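Putative peptidyl-arginine deiminase family protein (Campylobacter jejuni subsp. jejuni serotype O:2, PDB 6B10) probably acts as an agmatine deiminase, hydrolysing agmatine to N-carbamoylputrescine and ammonia in polyamine biosynthesis. Local coordinates at residues K45-V50 and G319-S324; K56-A61 and K130-E135; G147-D150 and V156-T159; K181-E184 and Q190-W193; A271-I276 and L280-Y285. All coordinates share one frame; numbering follows the deposited sequence.

Overall arrangement
Contacts 1, 3 and 5 are buried, contact 2 is partly so, and contact 4 lies at the surface. Contacts 3 and 5 are antiparallel hairpins held by backbone hydrogen bonds, with a threonine hydroxyl assisting in contact 3, whereas contacts 1, 2 and 4 set a helix against another element mainly through side-chain packing, with no direct hydrogen bond between the segments and one bridging water in contact 4. Contacts 1 and 5 touch where Asn272 meets the backbone of 320-323. Contacts 1 and 2 meet as Val48 packs on Val57 and Leu59. Contacts 3 and 4 share one sheet, strand 156-160 pairing with 190-194. Lysine methylenes touch across the less buried contacts 2 (Lys132) and 4 (Lys183).

Contact 1. Residues K45-V50 and G319-S324; sequences KEFVKV and GSLHCS
Phe47 of helix 37-52 reaches the turn at 319-324 and meets Leu321 with a face of its ring and Ser324 near an edge. The apolar part is a CH-pi contact: Leu321 CD2 stands 4.0 Å from the centroid of the Phe47 ring and only 2° off the ring normal, so the methyl sits almost exactly above the ring centre. Phe47 CZ also lies 4.1 Å from Leu321 CB. With CG anti to its backbone nitrogen (chi1 -175°), the Phe47 ring extends straight out from the helix, and a large flat side chain is what spans the gap to the turn.

The polar part belongs to the turn itself. Ser324 OG donates to Leu321 O at 2.8 Å, and Ser324 N reaches the same Leu321 O at 3.1 Å from the same face of the carbonyl plane. Two donors thus grip one carbonyl oxygen and fix the turn, which is helical in shape but lacks a regular bonding pattern. Its hydroxyl so occupied, Ser324 can sit beside an aromatic ring, OG lying 3.6 Å from Phe47 CE2 and close to the ring plane.

Strand 279-284 borders both partners, since Ile281 touches Phe47 and Leu321. Val309 of strand 305-310 packs on Leu321, while Leu24 of strand 19-25 touches Phe47 and Ser324, so side chains from three strands border the contact.

Contact 2. Residues K56-A61 and K130-E135; sequences KVLLIA and KEKFKE
Leu58 of strand 56-61 pushes its two methyls against the aliphatic chain of Lys132, near the end of helix 120-133. Leu58 CD2 lies 3.8 Å from Lys132 CD, and Leu58 CD1 lies 4.0 Å from Lys132 CE. Lys132 leaves its backbone with CG opposite the nitrogen (chi1 -169°) and stretches toward the strand, while Leu58 stretches toward the helix, and the two side chains slide past one another in opposite directions.

Lys132 stays extended until its last bond, where chi4 turns to 72°. That bend carries NZ off the methylene path to a salt bridge with Glu77 of strand 76-80. A lysine suits this partly exposed border, because its aliphatic stem covers leucine while its charge finds a carboxylate.

The neighbouring Phe133 starts out differently. Its bond to CB does not aim at the strand, yet the ring end comes closer, bringing Phe133 CZ to 4.1 Å from Leu58 CD2. Phe133 also takes part in a cation-pi interaction with Arg328 and an edge-to-face contact with Phe129.

Leu58 faces helix 120-133, whereas its sequence neighbours Val57 and Leu59 turn to the other side and touch Val48 of helix 37-52. A strand between helices on its two faces is a feature of alpha/beta architecture, consistent with the alpha/beta propeller of the guanidino-group-modifying enzymes.

Contact 3. Residues G147-D150 and V156-T159; sequences GSID and VMLT
Asp150 and Leu158 pair across an antiparallel beta hairpin formed by strands 149-151 and 156-160. Their backbones make a hydrogen-bonded pair of unequal halves. Leu158 N donates to Asp150 O at 2.7 Å, short and nearly straight (165°) and in the carbonyl plane. The return bond from Asp150 N to Leu158 O is weak, 3.1 Å long and bent to 135°.

Just before strand 149-151 the chain forms a 3-10 segment, and here a side chain takes over the bonding. Thr159 OG1 donates to Ser148 O at 2.8 Å, approaching the carbonyl nearly head-on. Threonine suits the position, being at home in a strand and able to supply a hydroxyl where the neighbouring backbone veers off. Ser148 OG is satisfied by Glu145 O.

Asp150 is buried, but its carboxylate is provided for by strand 212-216: OD1 forms a salt bridge with Arg213 NE, and OD2 accepts from Phe214 N. Such partners would be expected to offset the cost of burying the charge. On its other edge, strand 156-160 bonds through Met157 and Thr159 to strand 190-194, completing the sheet.

The apolar side is supplied by Met157, whose thioether crosses Ile149 at an angle. Its chain is extended as far as the sulfur and bends only at chi3 (78°), with Met157 SD settling 3.4 Å from Ile149 CG2.

Contact 4. Residues K181-E184 and Q190-W193; sequences KLKE and QIIW
Ile191 of strand 190-194 drives its outer methyl against helix 175-186, and the tight part of the contact gathers there. CD1 of Ile191 lies 3.7 Å from Leu182 CB and 3.8 Å from Lys183 CG, so a single methyl meets two successive residues near the root of their side chains. A beta-branched residue suits a strand, and the long branch of isoleucine gives the reach needed to touch the helix. Its other branch, CG2, lies over one face of the Trp193 ring, toward the rim. A looser apolar touch extends the patch, Leu182 CD1 being 4.2 Å from Trp193 CH2. The helix belongs to the beta-alpha-beta crossover that links the parallel neighbours 156-160 and 190-194, and here it packs on the second strand.

Beyond Ile191 the packing gives way to a more polar, partly exposed rim. Lys183 leaves the helix with CG beside its backbone nitrogen (chi1 -73°) and then runs extended across the isoleucine, bringing CE to 3.8 Å from Ile191 N and to 4.0 Å from Gln190 CA. No direct hydrogen bond joins the segments. Instead one water accepts from Lys183 NZ at 2.8 Å and from Ile191 N at 3.1 Å, bridging helix and strand. Lys183 NZ also makes a salt bridge to Asp179 OD2, one helical turn back, and Trp193 NE1 bonds to Asp179 OD1.

Asp179 therefore anchors both polar ends that frame the patch. The chemistry is consistent with apolar packing holding helix and strand together, while a carboxylate and a water satisfy the donors at the rim.

Contact 5. Residues A271-I276 and L280-Y285; sequences ANFVFI and LIVPFY
Asn272 meets Pro283 through its backbone, O lying 3.9 Å from Pro283 CD, while its side-chain amide turns to other loops, OD1 accepting from Cys323 N and ND2 donating to Asp209 O. Phe273 follows with its CB only 3.1 Å from Ile281 O. Its CG sits between the backbone nitrogen and the carbonyl carbon (chi1 47°), which folds the ring back so that Ala271 O lies over one face. The ring still reaches the opposite strand, with Phe273 CD1 3.6 Å from Leu280 CD1.

At Val274 regular pairing begins. Val274 N donates to Ile281 O and Ile281 N to Val274 O, both at 2.9 Å, the second nearly straight at 173°. This reciprocal pair defines the antiparallel hairpin of strands 274-276 and 279-284, which strand 305-310 extends into a mixed three-stranded sheet. The side chains of Val274 and Ile281 lie side by side on the face covered by helix 37-52, where beta-branched residues suit both strand and core; Val274 CG1 is 3.8 Å from Ile281 CB.

Phe275 emerges on the face shared with Leu280, whose CD1 is 3.8 Å from the Phe275 ring centroid and 4° off its normal, a CH-pi contact. The same methyl thus serves both phenylalanines, while Leu297 of helix 289-300 also packs on Leu280. Ile276 then crosses Ile281, their CD1 methyls 3.8 Å apart, and Val51 touches Ile276 from helix 37-52.

Contact 1. Residues K45-V50 and G319-S324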
# COMPACT_ATOMS: atom_id res chain seq x y z
N LYS A 45 2.61 17.47 1.12
CA LYS A 45 3.85 18.14 1.48
C LYS A 45 4.38 17.63 2.81
O LYS A 45 5.58 17.40 2.96
CB LYS A 45 3.64 19.66 1.54
CG LYS A 45 4.92 20.45 1.80
N GLU A 46 3.49 17.45 3.77
CA GLU A 46 3.86 16.94 5.08
C GLU A 46 4.36 15.51 4.95
O GLU A 46 5.41 15.16 5.49
CB GLU A 46 2.67 17.01 6.04
CG GLU A 46 3.05 16.88 7.51
CD GLU A 46 4.06 17.92 7.94
OE1 GLU A 46 3.89 19.11 7.58
OE2 GLU A 46 5.04 17.56 8.63
N PHE A 47 3.60 14.70 4.23
CA PHE A 47 3.91 13.28 4.02
C PHE A 47 5.26 13.13 3.31
O PHE A 47 6.12 12.36 3.75
CB PHE A 47 2.77 12.63 3.21
CG PHE A 47 2.89 11.13 3.02
CD1 PHE A 47 3.52 10.31 3.96
CD2 PHE A 47 2.33 10.54 1.90
CE1 PHE A 47 3.61 8.94 3.76
CE2 PHE A 47 2.40 9.17 1.70
CZ PHE A 47 3.05 8.37 2.63
N VAL A 48 5.45 13.92 2.26
CA VAL A 48 6.70 13.92 1.49
C VAL A 48 7.87 14.36 2.36
O VAL A 48 8.92 13.71 2.36
CB VAL A 48 6.60 14.84 0.25
CG1 VAL A 48 7.95 14.96 -0.44
CG2 VAL A 48 5.57 14.29 -0.74
N LYS A 49 7.70 15.46 3.09
CA LYS A 49 8.76 15.95 3.98
C LYS A 49 9.22 14.88 4.97
O LYS A 49 10.42 14.68 5.17
CB LYS A 49 8.31 17.21 4.75
CG LYS A 49 8.50 18.51 4.00
CD LYS A 49 8.18 19.73 4.85
N VAL A 50 8.26 14.18 5.58
CA VAL A 50 8.55 13.11 6.53
C VAL A 50 9.38 12.00 5.88
O VAL A 50 10.45 11.64 6.37
CB VAL A 50 7.26 12.53 7.14
CG1 VAL A 50 7.52 11.23 7.88
CG2 VAL A 50 6.64 13.55 8.10
N GLY A 319 -9.14 6.75 0.43
CA GLY A 319 -7.85 6.10 0.61
C GLY A 319 -7.05 6.79 1.68
O GLY A 319 -7.43 7.85 2.17
N SER A 320 -5.92 6.19 2.05
CA SER A 320 -5.06 6.77 3.07
C SER A 320 -3.61 6.64 2.60
O SER A 320 -3.38 6.46 1.41
CB SER A 320 -5.33 6.10 4.42
OG SER A 320 -4.63 6.75 5.47
N LEU A 321 -2.65 6.71 3.52
CA LEU A 321 -1.23 6.85 3.15
C LEU A 321 -0.74 5.75 2.22
O LEU A 321 -0.13 6.06 1.20
CB LEU A 321 -0.34 6.92 4.39
CG LEU A 321 -0.59 8.04 5.42
CD1 LEU A 321 0.38 7.91 6.58
CD2 LEU A 321 -0.50 9.43 4.79
N HIS A 322 -1.00 4.49 2.56
CA HIS A 322 -0.50 3.35 1.77
C HIS A 322 -1.06 3.35 0.35
O HIS A 322 -0.34 3.05 -0.60
CB HIS A 322 -0.85 2.02 2.46
CG HIS A 322 -0.10 0.83 1.93
ND1 HIS A 322 -0.73 -0.20 1.26
CD2 HIS A 322 1.21 0.50 1.98
CE1 HIS A 322 0.17 -1.11 0.91
NE2 HIS A 322 1.35 -0.71 1.33
N CYS A 323 -2.34 3.69 0.21
CA CYS A 323 -3.00 3.77 -1.10
C CYS A 323 -2.38 4.81 -2.03
O CYS A 323 -2.42 4.67 -3.25
CB CYS A 323 -4.50 4.09 -0.94
SG CYS A 323 -5.46 2.88 -0.01
N SER A 324 -1.82 5.87 -1.45
CA SER A 324 -1.27 6.98 -2.23
C SER A 324 0.19 6.82 -2.64
O SER A 324 0.78 7.76 -3.18
CB SER A 324 -1.38 8.26 -1.41
OG SER A 324 -0.30 8.33 -0.50

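Contact 2. Residues K56-A61 and K130-E135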
# COMPACT_ATOMS: atom_id res chain seq x y z
N LYS A 56 14.74 8.49 -0.76
CA LYS A 56 14.33 9.33 -1.88
C LYS A 56 12.84 9.19 -2.15
O LYS A 56 12.25 8.14 -1.90
CB LYS A 56 15.11 8.99 -3.15
CG LYS A 56 16.56 9.41 -3.11
CD LYS A 56 17.27 8.99 -4.39
CE LYS A 56 17.65 7.52 -4.37
NZ LYS A 56 18.09 7.09 -5.72
N VAL A 57 12.26 10.26 -2.66
CA VAL A 57 10.86 10.29 -3.04
C VAL A 57 10.79 10.72 -4.50
O VAL A 57 11.49 11.65 -4.91
CB VAL A 57 10.09 11.31 -2.16
CG1 VAL A 57 8.64 11.45 -2.62
CG2 VAL A 57 10.14 10.90 -0.69
N LEU A 58 9.93 10.06 -5.26
CA LEU A 58 9.66 10.42 -6.64
C LEU A 58 8.20 10.86 -6.77
O LEU A 58 7.29 10.10 -6.44
CB LEU A 58 9.93 9.24 -7.58
CG LEU A 58 9.67 9.49 -9.07
CD1 LEU A 58 10.53 10.63 -9.59
CD2 LEU A 58 9.94 8.23 -9.88
N LEU A 59 7.99 12.08 -7.27
CA LEU A 59 6.65 12.62 -7.46
C LEU A 59 6.32 12.69 -8.94
O LEU A 59 7.09 13.25 -9.72
CB LEU A 59 6.55 14.01 -6.85
CG LEU A 59 6.91 14.16 -5.37
CD1 LEU A 59 6.88 15.62 -4.98
CD2 LEU A 59 5.96 13.35 -4.50
N ILE A 60 5.17 12.13 -9.32
CA ILE A 60 4.73 12.06 -10.70
C ILE A 60 3.57 13.03 -10.89
O ILE A 60 2.61 13.00 -10.12
CB ILE A 60 4.26 10.63 -11.05
CG1 ILE A 60 5.38 9.62 -10.77
CG2 ILE A 60 3.83 10.54 -12.51
CD1 ILE A 60 4.91 8.17 -10.74
N ALA A 61 3.66 13.90 -11.90
CA ALA A 61 2.61 14.88 -12.19
C ALA A 61 2.70 15.40 -13.63
O ALA A 61 3.78 15.38 -14.23
CB ALA A 61 2.69 16.04 -11.22
N LYS A 130 10.37 3.20 -19.18
CA LYS A 130 11.07 3.47 -20.43
C LYS A 130 12.01 4.68 -20.30
O LYS A 130 13.18 4.61 -20.68
CB LYS A 130 10.08 3.69 -21.58
CG LYS A 130 10.73 3.94 -22.93
CD LYS A 130 9.71 3.91 -24.06
CE LYS A 130 10.26 4.53 -25.34
NZ LYS A 130 10.24 6.02 -25.32
N GLU A 131 11.49 5.77 -19.73
CA GLU A 131 12.20 7.05 -19.71
C GLU A 131 13.14 7.22 -18.52
O GLU A 131 14.32 7.52 -18.70
CB GLU A 131 11.21 8.21 -19.74
CG GLU A 131 10.25 8.18 -20.91
CD GLU A 131 9.21 9.28 -20.82
OE1 GLU A 131 9.50 10.30 -20.17
OE2 GLU A 131 8.12 9.12 -21.40
N LYS A 132 12.62 7.06 -17.31
CA LYS A 132 13.45 7.30 -16.12
C LYS A 132 14.34 6.12 -15.75
O LYS A 132 15.57 6.25 -15.78
CB LYS A 132 12.60 7.71 -14.91
CG LYS A 132 13.46 8.22 -13.77
CD LYS A 132 12.65 8.52 -12.52
CE LYS A 132 13.57 8.73 -11.32
NZ LYS A 132 14.32 10.02 -11.37
N PHE A 133 13.75 4.99 -15.40
CA PHE A 133 14.52 3.83 -14.94
C PHE A 133 15.25 3.12 -16.08
O PHE A 133 16.27 2.48 -15.85
CB PHE A 133 13.63 2.82 -14.19
CG PHE A 133 12.86 3.42 -13.04
CD1 PHE A 133 13.50 4.21 -12.09
CD2 PHE A 133 11.50 3.17 -12.90
CE1 PHE A 133 12.79 4.75 -11.03
CE2 PHE A 133 10.79 3.71 -11.83
CZ PHE A 133 11.44 4.50 -10.90
N LYS A 134 14.72 3.23 -17.30
CA LYS A 134 15.30 2.59 -18.49
C LYS A 134 15.48 1.10 -18.24
O LYS A 134 16.60 0.57 -18.20
CB LYS A 134 16.62 3.26 -18.89
CG LYS A 134 16.42 4.70 -19.35
CD LYS A 134 17.74 5.45 -19.42
CE LYS A 134 17.50 6.94 -19.63
NZ LYS A 134 18.76 7.72 -19.52
N GLU A 135 14.35 0.43 -18.06
CA GLU A 135 14.30 -0.90 -17.50
C GLU A 135 13.16 -1.67 -18.15
O GLU A 135 12.18 -1.06 -18.58
CB GLU A 135 14.08 -0.78 -15.98
CG GLU A 135 14.18 -2.08 -15.19
CD GLU A 135 13.94 -1.86 -13.70
OE1 GLU A 135 14.47 -0.88 -13.14
OE2 GLU A 135 13.22 -2.69 -13.10

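Contact 3. Residues G147-D150 and V156-T159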
# COMPACT_ATOMS: atom_id res chain seq x y z
N GLY A 147 -2.76 -2.73 -3.42
CA GLY A 147 -3.43 -2.73 -2.12
C GLY A 147 -4.21 -3.99 -1.78
O GLY A 147 -4.66 -4.15 -0.65
N SER A 148 -4.38 -4.90 -2.74
CA SER A 148 -5.13 -6.12 -2.49
C SER A 148 -4.28 -7.30 -1.98
O SER A 148 -4.83 -8.35 -1.65
CB SER A 148 -5.92 -6.53 -3.74
OG SER A 148 -5.06 -7.14 -4.68
N ILE A 149 -2.96 -7.11 -1.90
CA ILE A 149 -2.04 -8.17 -1.45
C ILE A 149 -1.02 -7.63 -0.44
O ILE A 149 -0.68 -6.45 -0.46
CB ILE A 149 -1.28 -8.82 -2.64
CG1 ILE A 149 -0.62 -7.74 -3.51
CG2 ILE A 149 -2.24 -9.67 -3.46
CD1 ILE A 149 0.27 -8.27 -4.61
N ASP A 150 -0.53 -8.51 0.44
CA ASP A 150 0.44 -8.15 1.47
C ASP A 150 1.36 -9.36 1.74
O ASP A 150 0.86 -10.47 1.92
CB ASP A 150 -0.32 -7.73 2.73
CG ASP A 150 0.56 -7.04 3.75
OD1 ASP A 150 0.77 -5.81 3.63
OD2 ASP A 150 1.02 -7.71 4.70
N VAL A 156 4.60 -16.28 2.22
CA VAL A 156 3.20 -16.16 2.59
C VAL A 156 2.63 -14.84 2.09
O VAL A 156 3.30 -13.80 2.16
CB VAL A 156 3.01 -16.28 4.12
CG1 VAL A 156 1.53 -16.35 4.47
CG2 VAL A 156 3.71 -17.51 4.67
N MET A 157 1.40 -14.89 1.59
CA MET A 157 0.70 -13.68 1.15
C MET A 157 -0.68 -13.62 1.79
O MET A 157 -1.36 -14.62 1.94
CB MET A 157 0.55 -13.64 -0.37
CG MET A 157 -0.10 -12.36 -0.89
SD MET A 157 -0.35 -12.35 -2.67
CE MET A 157 -1.81 -13.38 -2.80
N LEU A 158 -1.08 -12.40 2.14
CA LEU A 158 -2.35 -12.13 2.78
C LEU A 158 -3.23 -11.42 1.75
O LEU A 158 -2.75 -10.56 1.01
CB LEU A 158 -2.08 -11.24 4.00
CG LEU A 158 -3.04 -11.09 5.17
CD1 LEU A 158 -3.46 -12.44 5.73
CD2 LEU A 158 -2.38 -10.23 6.24
N THR A 159 -4.49 -11.81 1.68
CA THR A 159 -5.42 -11.18 0.74
C THR A 159 -6.87 -11.42 1.17
O THR A 159 -7.14 -12.26 2.02
CB THR A 159 -5.20 -11.70 -0.71
OG1 THR A 159 -5.93 -10.88 -1.64
CG2 THR A 159 -5.64 -13.15 -0.85

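Contact 4. Residues K181-E184 and Q190-W193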
# COMPACT_ATOMS: atom_id res chain seq x y z
N LYS A 181 -2.28 -19.69 -9.58
CA LYS A 181 -1.66 -18.69 -10.44
C LYS A 181 -0.88 -17.67 -9.61
O LYS A 181 0.26 -17.34 -9.94
CB LYS A 181 -2.70 -17.96 -11.29
CG LYS A 181 -2.12 -16.94 -12.25
CD LYS A 181 -3.18 -16.45 -13.22
N LEU A 182 -1.50 -17.17 -8.55
CA LEU A 182 -0.85 -16.18 -7.68
C LEU A 182 0.40 -16.73 -7.00
O LEU A 182 1.39 -16.01 -6.84
CB LEU A 182 -1.83 -15.65 -6.63
CG LEU A 182 -2.88 -14.69 -7.19
CD1 LEU A 182 -4.01 -14.49 -6.19
CD2 LEU A 182 -2.26 -13.34 -7.56
N LYS A 183 0.35 -18.00 -6.59
CA LYS A 183 1.50 -18.66 -5.99
C LYS A 183 2.66 -18.77 -6.98
O LYS A 183 3.83 -18.61 -6.60
CB LYS A 183 1.12 -20.04 -5.46
CG LYS A 183 0.27 -19.96 -4.19
CD LYS A 183 -0.15 -21.33 -3.69
CE LYS A 183 -0.77 -21.21 -2.31
NZ LYS A 183 -1.55 -22.42 -1.95
N GLU A 184 2.33 -19.01 -8.24
CA GLU A 184 3.34 -19.15 -9.28
C GLU A 184 3.98 -17.81 -9.62
O GLU A 184 5.19 -17.74 -9.81
CB GLU A 184 2.72 -19.77 -10.54
CG GLU A 184 2.39 -21.24 -10.34
CD GLU A 184 1.54 -21.81 -11.44
OE1 GLU A 184 1.11 -21.05 -12.34
OE2 GLU A 184 1.30 -23.04 -11.41
N GLN A 190 2.14 -20.19 0.46
CA GLN A 190 0.86 -20.09 1.14
C GLN A 190 0.15 -18.77 0.87
O GLN A 190 0.77 -17.70 0.83
CB GLN A 190 1.08 -20.25 2.65
CG GLN A 190 -0.16 -20.02 3.50
CD GLN A 190 0.09 -20.25 4.99
OE1 GLN A 190 1.23 -20.37 5.44
NE2 GLN A 190 -0.98 -20.31 5.76
N ILE A 191 -1.17 -18.84 0.67
CA ILE A 191 -2.02 -17.66 0.62
C ILE A 191 -3.09 -17.77 1.69
O ILE A 191 -3.81 -18.76 1.77
CB ILE A 191 -2.71 -17.49 -0.75
CG1 ILE A 191 -1.66 -17.27 -1.84
CG2 ILE A 191 -3.70 -16.33 -0.70
CD1 ILE A 191 -2.21 -17.19 -3.24
N ILE A 192 -3.19 -16.73 2.51
CA ILE A 192 -4.24 -16.61 3.51
C ILE A 192 -5.36 -15.78 2.90
O ILE A 192 -5.19 -14.58 2.63
CB ILE A 192 -3.70 -15.96 4.80
CG1 ILE A 192 -2.62 -16.84 5.41
CG2 ILE A 192 -4.82 -15.74 5.81
CD1 ILE A 192 -1.75 -16.15 6.43
N TRP A 193 -6.49 -16.44 2.65
CA TRP A 193 -7.66 -15.81 2.08
C TRP A 193 -8.60 -15.40 3.20
O TRP A 193 -9.24 -16.26 3.81
CB TRP A 193 -8.38 -16.79 1.15
CG TRP A 193 -7.63 -17.15 -0.10
CD1 TRP A 193 -6.74 -18.18 -0.27
CD2 TRP A 193 -7.72 -16.49 -1.36
NE1 TRP A 193 -6.26 -18.19 -1.57
CE2 TRP A 193 -6.85 -17.16 -2.25
CE3 TRP A 193 -8.45 -15.39 -1.83
CZ2 TRP A 193 -6.71 -16.76 -3.58
CZ3 TRP A 193 -8.30 -15.00 -3.14
CH2 TRP A 193 -7.43 -15.68 -4.01
O HOH W 1 -2.49 -21.59 0.58

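Contact 5. Residues A271-I276 and L280-Y285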
# COMPACT_ATOMS: atom_id res chain seq x y z
N ALA A 271 -4.36 0.50 9.43
CA ALA A 271 -3.65 -0.52 8.66
C ALA A 271 -3.00 0.03 7.38
O ALA A 271 -2.09 -0.58 6.82
CB ALA A 271 -4.58 -1.69 8.33
N ASN A 272 -3.45 1.20 6.93
CA ASN A 272 -2.92 1.82 5.71
C ASN A 272 -1.62 2.60 5.95
O ASN A 272 -1.43 3.70 5.41
CB ASN A 272 -3.99 2.73 5.10
CG ASN A 272 -4.03 2.66 3.59
OD1 ASN A 272 -3.73 3.64 2.91
ND2 ASN A 272 -4.39 1.51 3.05
N PHE A 273 -0.73 2.02 6.76
CA PHE A 273 0.61 2.58 6.98
C PHE A 273 1.54 2.20 5.83
O PHE A 273 1.17 1.43 4.94
CB PHE A 273 1.20 2.14 8.33
CG PHE A 273 1.06 0.66 8.64
CD1 PHE A 273 1.62 -0.31 7.81
CD2 PHE A 273 0.42 0.25 9.80
CE1 PHE A 273 1.51 -1.66 8.12
CE2 PHE A 273 0.31 -1.10 10.12
CZ PHE A 273 0.87 -2.05 9.28
N VAL A 274 2.75 2.75 5.84
CA VAL A 274 3.73 2.41 4.82
C VAL A 274 5.12 2.29 5.40
O VAL A 274 5.58 3.18 6.11
CB VAL A 274 3.70 3.40 3.62
CG1 VAL A 274 3.84 4.83 4.08
CG2 VAL A 274 4.79 3.05 2.61
N PHE A 275 5.79 1.17 5.13
CA PHE A 275 7.18 1.00 5.52
C PHE A 275 8.08 1.73 4.54
O PHE A 275 7.84 1.70 3.32
CB PHE A 275 7.57 -0.47 5.54
CG PHE A 275 7.15 -1.21 6.78
CD1 PHE A 275 7.89 -1.09 7.96
CD2 PHE A 275 6.06 -2.07 6.76
CE1 PHE A 275 7.52 -1.80 9.09
CE2 PHE A 275 5.69 -2.78 7.89
CZ PHE A 275 6.42 -2.64 9.06
N ILE A 276 9.10 2.38 5.09
CA ILE A 276 10.19 2.97 4.32
C ILE A 276 11.46 2.69 5.08
O ILE A 276 11.42 2.11 6.17
CB ILE A 276 9.99 4.49 4.13
CG1 ILE A 276 9.85 5.19 5.48
CG2 ILE A 276 8.77 4.75 3.25
CD1 ILE A 276 9.99 6.69 5.42
N LEU A 280 8.32 3.60 9.80
CA LEU A 280 6.97 3.18 9.49
C LEU A 280 6.09 4.41 9.62
O LEU A 280 5.96 4.99 10.70
CB LEU A 280 6.50 2.10 10.46
CG LEU A 280 5.04 1.68 10.31
CD1 LEU A 280 4.75 1.11 8.93
CD2 LEU A 280 4.65 0.69 11.39
N ILE A 281 5.48 4.82 8.51
CA ILE A 281 4.66 6.03 8.50
C ILE A 281 3.21 5.61 8.69
O ILE A 281 2.66 4.89 7.86
CB ILE A 281 4.83 6.83 7.19
CG1 ILE A 281 6.31 6.94 6.79
CG2 ILE A 281 4.20 8.21 7.33
CD1 ILE A 281 7.21 7.56 7.83
N VAL A 282 2.60 6.07 9.78
CA VAL A 282 1.24 5.63 10.13
C VAL A 282 0.25 6.78 9.98
O VAL A 282 0.57 7.92 10.30
CB VAL A 282 1.18 5.04 11.57
CG1 VAL A 282 2.10 3.84 11.70
CG2 VAL A 282 1.55 6.07 12.64
N PRO A 283 -0.96 6.48 9.50
CA PRO A 283 -1.97 7.53 9.42
C PRO A 283 -2.48 7.92 10.81
O PRO A 283 -2.74 7.05 11.64
CB PRO A 283 -3.09 6.91 8.58
CG PRO A 283 -2.90 5.44 8.67
CD PRO A 283 -1.46 5.18 9.01
N PHE A 284 -2.56 9.23 11.05
CA PHE A 284 -3.19 9.79 12.24
C PHE A 284 -4.49 10.45 11.79
O PHE A 284 -4.58 11.01 10.69
CB PHE A 284 -2.26 10.83 12.89
CG PHE A 284 -1.30 10.26 13.92
CD1 PHE A 284 -1.02 8.89 14.01
CD2 PHE A 284 -0.65 11.12 14.80
CE1 PHE A 284 -0.13 8.41 14.96
CE2 PHE A 284 0.24 10.64 15.76
CZ PHE A 284 0.50 9.28 15.83
N TYR A 285 -5.51 10.37 12.64
CA TYR A 285 -6.84 10.92 12.34
C TYR A 285 -7.34 11.89 13.42
O TYR A 285 -8.53 12.26 13.44
CB TYR A 285 -7.82 9.77 12.14
CG TYR A 285 -7.42 8.82 11.03
CD1 TYR A 285 -7.44 9.23 9.69
CD2 TYR A 285 -7.04 7.50 11.31
CE1 TYR A 285 -7.08 8.36 8.67
CE2 TYR A 285 -6.68 6.63 10.29
CZ TYR A 285 -6.70 7.06 8.97
OH TYR A 285 -6.35 6.19 7.95